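Long-range contact in hypothetical protein (Geobacillus stearothermophilus, PDB 1SFS), which is of unknown function but has a glycoside hydrolase-like domain and may be a bacterial lysozyme: residues R114-N126 with N229-Y240. Numbering follows the deposited sequence.
Sequences RLGIPKNKLLFAN and NLADRRLLDFLY
P118 turns the CD-CG edge of its pyrrolidine ring onto one face of the Y240 ring: P118 CD stands 3.4 Å from the ring centroid and 9° off its normal, a CH-pi contact, while P118 CG leans out over Y240 CD1 and CE1. The tyrosine reaches this spot because its CG is anti to the backbone N (chi1 -179°). From the same loop K121 bends at chi2 and lays its chain along the backbone of 237-239. K121 NZ gives L239 O a 2.9 Å hydrogen bond from above the carbonyl plane, and a weak one goes to D237 O; a water joins NZ to D237 O, and another bridges N120 O and D237 O. Strand 122-126 belongs to a sheet that is probably a TIM-like barrel, as in related glycoside hydrolases, and the C-terminal tail crosses its start in irregular helical turns. There L122 N gives F238 O a bond of 2.9 Å, nearly straight at 164° and in the carbonyl plane. Deeper in, L122 CD1 fills the notch between F238 CB and L235 CD1, each 3.6 Å away. L235 CD1 also meets the edge of the F124 ring, 4.2 Å from F124 CZ. R79 salt-bridges the Y240 carboxylate, while R151 makes a cation-pi contact with F238.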
# COMPACT_ATOMS: atom_id res chain seq x y z
N ARG A 114 15.68 -8.23 1.60
CA ARG A 114 16.81 -7.54 2.25
C ARG A 114 16.37 -7.06 3.63
O ARG A 114 17.21 -7.11 4.55
CB ARG A 114 17.31 -6.39 1.42
CG ARG A 114 18.42 -5.51 2.00
CD ARG A 114 18.60 -4.37 0.94
NE ARG A 114 19.78 -4.72 0.18
CZ ARG A 114 20.19 -3.92 -0.82
NH1 ARG A 114 19.46 -2.84 -1.04
NH2 ARG A 114 21.26 -4.16 -1.55
N LEU A 115 15.11 -6.65 3.80
CA LEU A 115 14.56 -6.14 5.03
C LEU A 115 14.06 -7.22 5.95
O LEU A 115 13.63 -6.92 7.06
CB LEU A 115 13.43 -5.18 4.66
CG LEU A 115 13.87 -3.87 4.08
CD1 LEU A 115 12.69 -3.15 3.41
CD2 LEU A 115 14.55 -2.95 5.08
N GLY A 116 14.04 -8.48 5.54
CA GLY A 116 13.58 -9.55 6.40
C GLY A 116 12.06 -9.64 6.51
O GLY A 116 11.55 -10.22 7.46
N ILE A 117 11.32 -9.14 5.52
CA ILE A 117 9.87 -9.29 5.54
C ILE A 117 9.54 -10.71 5.19
O ILE A 117 10.04 -11.20 4.15
CB ILE A 117 9.17 -8.32 4.59
CG1 ILE A 117 9.57 -6.90 4.93
CG2 ILE A 117 7.67 -8.58 4.60
CD1 ILE A 117 8.97 -5.83 4.07
N PRO A 118 8.81 -11.46 6.00
CA PRO A 118 8.54 -12.87 5.70
C PRO A 118 7.62 -13.08 4.50
O PRO A 118 6.95 -12.16 4.05
CB PRO A 118 7.83 -13.36 6.98
CG PRO A 118 7.68 -12.27 7.90
CD PRO A 118 8.22 -11.01 7.29
N LYS A 119 7.61 -14.31 4.03
CA LYS A 119 6.67 -14.72 2.96
C LYS A 119 5.21 -14.64 3.41
O LYS A 119 4.88 -14.50 4.61
CB LYS A 119 7.05 -16.14 2.47
CG LYS A 119 8.32 -16.06 1.62
CD LYS A 119 8.55 -17.38 0.91
CE LYS A 119 9.95 -17.48 0.37
NZ LYS A 119 10.19 -18.55 -0.65
N ASN A 120 4.33 -14.73 2.43
CA ASN A 120 2.89 -14.60 2.44
C ASN A 120 2.46 -13.29 3.09
O ASN A 120 1.46 -13.20 3.81
CB ASN A 120 2.18 -15.82 3.06
CG ASN A 120 2.56 -17.12 2.40
OD1 ASN A 120 2.64 -17.28 1.18
ND2 ASN A 120 2.80 -18.12 3.22
N LYS A 121 3.21 -12.25 2.81
CA LYS A 121 2.94 -10.86 3.16
C LYS A 121 2.74 -10.04 1.89
O LYS A 121 3.35 -10.33 0.86
CB LYS A 121 4.03 -10.30 4.01
CG LYS A 121 4.32 -11.01 5.31
CD LYS A 121 3.14 -11.04 6.25
CE LYS A 121 3.51 -11.75 7.55
NZ LYS A 121 2.28 -11.84 8.40
N LEU A 122 1.88 -9.04 1.98
CA LEU A 122 1.62 -8.12 0.88
C LEU A 122 2.74 -7.13 0.63
O LEU A 122 3.31 -6.58 1.58
CB LEU A 122 0.35 -7.32 1.19
CG LEU A 122 -0.96 -8.06 0.95
CD1 LEU A 122 -2.09 -7.48 1.76
CD2 LEU A 122 -1.30 -8.04 -0.54
N LEU A 123 2.99 -6.85 -0.64
CA LEU A 123 3.82 -5.73 -1.10
C LEU A 123 2.96 -4.87 -2.01
O LEU A 123 2.44 -5.41 -3.01
CB LEU A 123 5.07 -6.19 -1.83
CG LEU A 123 5.95 -7.21 -1.12
CD1 LEU A 123 7.09 -7.64 -2.00
CD2 LEU A 123 6.47 -6.71 0.22
N PHE A 124 2.78 -3.61 -1.72
CA PHE A 124 1.90 -2.74 -2.51
C PHE A 124 2.65 -1.93 -3.52
O PHE A 124 3.54 -1.15 -3.18
CB PHE A 124 1.12 -1.80 -1.60
CG PHE A 124 -0.03 -2.47 -0.88
CD1 PHE A 124 -1.31 -2.38 -1.39
CD2 PHE A 124 0.17 -3.22 0.27
CE1 PHE A 124 -2.37 -3.05 -0.80
CE2 PHE A 124 -0.89 -3.88 0.87
CZ PHE A 124 -2.15 -3.78 0.34
N ALA A 125 2.23 -1.97 -4.77
CA ALA A 125 2.74 -1.09 -5.82
C ALA A 125 2.05 0.25 -5.74
O ALA A 125 0.83 0.33 -5.74
CB ALA A 125 2.47 -1.71 -7.17
N ASN A 126 2.83 1.33 -5.77
CA ASN A 126 2.33 2.69 -5.73
C ASN A 126 1.93 3.26 -7.08
O ASN A 126 2.78 3.85 -7.75
CB ASN A 126 3.46 3.54 -5.14
CG ASN A 126 3.02 4.97 -5.05
OD1 ASN A 126 2.19 5.26 -4.19
ND2 ASN A 126 3.56 5.84 -5.88
N ASN A 229 -5.62 6.12 7.22
CA ASN A 229 -6.18 4.96 6.51
C ASN A 229 -7.13 4.19 7.41
O ASN A 229 -7.01 4.20 8.64
CB ASN A 229 -5.07 4.01 6.09
CG ASN A 229 -4.09 4.64 5.16
OD1 ASN A 229 -4.33 4.80 3.99
ND2 ASN A 229 -2.92 4.99 5.69
N LEU A 230 -8.02 3.45 6.76
CA LEU A 230 -8.82 2.42 7.36
C LEU A 230 -8.61 1.11 6.61
O LEU A 230 -8.31 1.13 5.41
CB LEU A 230 -10.29 2.76 7.38
CG LEU A 230 -10.69 3.91 8.32
CD1 LEU A 230 -12.03 4.49 7.90
CD2 LEU A 230 -10.71 3.42 9.74
N ALA A 231 -8.81 -0.00 7.26
CA ALA A 231 -8.62 -1.32 6.63
C ALA A 231 -9.69 -2.29 7.04
O ALA A 231 -10.24 -2.24 8.14
CB ALA A 231 -7.26 -1.90 6.97
N ASP A 232 -9.92 -3.26 6.16
CA ASP A 232 -10.61 -4.48 6.47
C ASP A 232 -9.68 -5.34 7.32
O ASP A 232 -8.48 -5.45 7.03
CB ASP A 232 -10.93 -5.17 5.15
CG ASP A 232 -11.79 -6.43 5.23
OD1 ASP A 232 -11.33 -7.40 5.85
OD2 ASP A 232 -12.89 -6.43 4.68
N ARG A 233 -10.19 -5.94 8.40
CA ARG A 233 -9.29 -6.69 9.32
C ARG A 233 -8.57 -7.84 8.65
O ARG A 233 -7.51 -8.29 9.11
CB ARG A 233 -10.09 -7.15 10.55
CG ARG A 233 -9.25 -7.41 11.79
CD ARG A 233 -10.03 -7.75 13.06
NE ARG A 233 -9.79 -6.78 14.14
CZ ARG A 233 -10.69 -6.03 14.78
NH1 ARG A 233 -12.00 -6.03 14.53
NH2 ARG A 233 -10.29 -5.20 15.73
N ARG A 234 -9.11 -8.41 7.40
CA ARG A 234 -8.37 -9.44 6.70
C ARG A 234 -6.97 -8.97 6.33
O ARG A 234 -6.03 -9.77 6.17
CB ARG A 234 -9.15 -9.93 5.45
CG ARG A 234 -10.36 -10.79 5.84
CD ARG A 234 -11.23 -11.07 4.62
NE ARG A 234 -11.96 -9.88 4.23
CZ ARG A 234 -12.93 -9.81 3.34
NH1 ARG A 234 -13.34 -10.91 2.71
NH2 ARG A 234 -13.55 -8.69 3.03
N LEU A 235 -6.78 -7.64 6.22
CA LEU A 235 -5.46 -7.15 5.84
C LEU A 235 -4.39 -7.61 6.79
O LEU A 235 -3.25 -7.88 6.39
CB LEU A 235 -5.51 -5.64 5.77
CG LEU A 235 -4.21 -4.96 5.37
CD1 LEU A 235 -3.92 -5.18 3.90
CD2 LEU A 235 -4.28 -3.45 5.69
N LEU A 236 -4.70 -7.63 8.08
CA LEU A 236 -3.61 -7.68 9.07
C LEU A 236 -2.81 -8.94 9.03
O LEU A 236 -1.61 -8.90 9.27
CB LEU A 236 -4.20 -7.44 10.45
CG LEU A 236 -4.81 -6.07 10.75
CD1 LEU A 236 -5.37 -6.04 12.16
CD2 LEU A 236 -3.79 -4.98 10.44
N ASP A 237 -3.42 -10.05 8.69
CA ASP A 237 -2.69 -11.32 8.58
C ASP A 237 -1.71 -11.35 7.44
O ASP A 237 -0.89 -12.27 7.39
CB ASP A 237 -3.69 -12.48 8.40
CG ASP A 237 -4.17 -12.92 9.77
OD1 ASP A 237 -3.68 -12.39 10.78
OD2 ASP A 237 -5.05 -13.80 9.78
N PHE A 238 -1.77 -10.37 6.54
CA PHE A 238 -0.85 -10.25 5.43
C PHE A 238 0.15 -9.14 5.62
O PHE A 238 0.88 -8.80 4.68
CB PHE A 238 -1.64 -10.13 4.13
CG PHE A 238 -2.42 -11.39 3.84
CD1 PHE A 238 -3.74 -11.48 4.20
CD2 PHE A 238 -1.81 -12.48 3.27
CE1 PHE A 238 -4.45 -12.64 3.96
CE2 PHE A 238 -2.49 -13.63 3.01
CZ PHE A 238 -3.81 -13.71 3.38
N LEU A 239 0.22 -8.58 6.82
CA LEU A 239 1.22 -7.58 7.19
C LEU A 239 2.17 -8.11 8.24
O LEU A 239 1.81 -9.06 8.94
CB LEU A 239 0.55 -6.30 7.70
CG LEU A 239 -0.47 -5.64 6.78
CD1 LEU A 239 -0.93 -4.31 7.35
CD2 LEU A 239 -0.01 -5.40 5.37
N TYR A 240 3.35 -7.54 8.38
CA TYR A 240 4.37 -8.02 9.32
C TYR A 240 4.42 -7.15 10.58
O TYR A 240 4.57 -5.96 10.37
CB TYR A 240 5.69 -7.97 8.58
CG TYR A 240 6.89 -8.43 9.33
CD1 TYR A 240 6.78 -9.54 10.14
CD2 TYR A 240 8.10 -7.79 9.15
CE1 TYR A 240 7.96 -9.93 10.79
CE2 TYR A 240 9.25 -8.20 9.80
CZ TYR A 240 9.16 -9.29 10.63
OH TYR A 240 10.30 -9.73 11.31
OXT TYR A 240 4.38 -7.65 11.76
O HOH W 1 -0.20 -14.40 5.71
O HOH W 2 1.56 -14.14 7.39
O HOH W 3 3.17 -6.99 4.25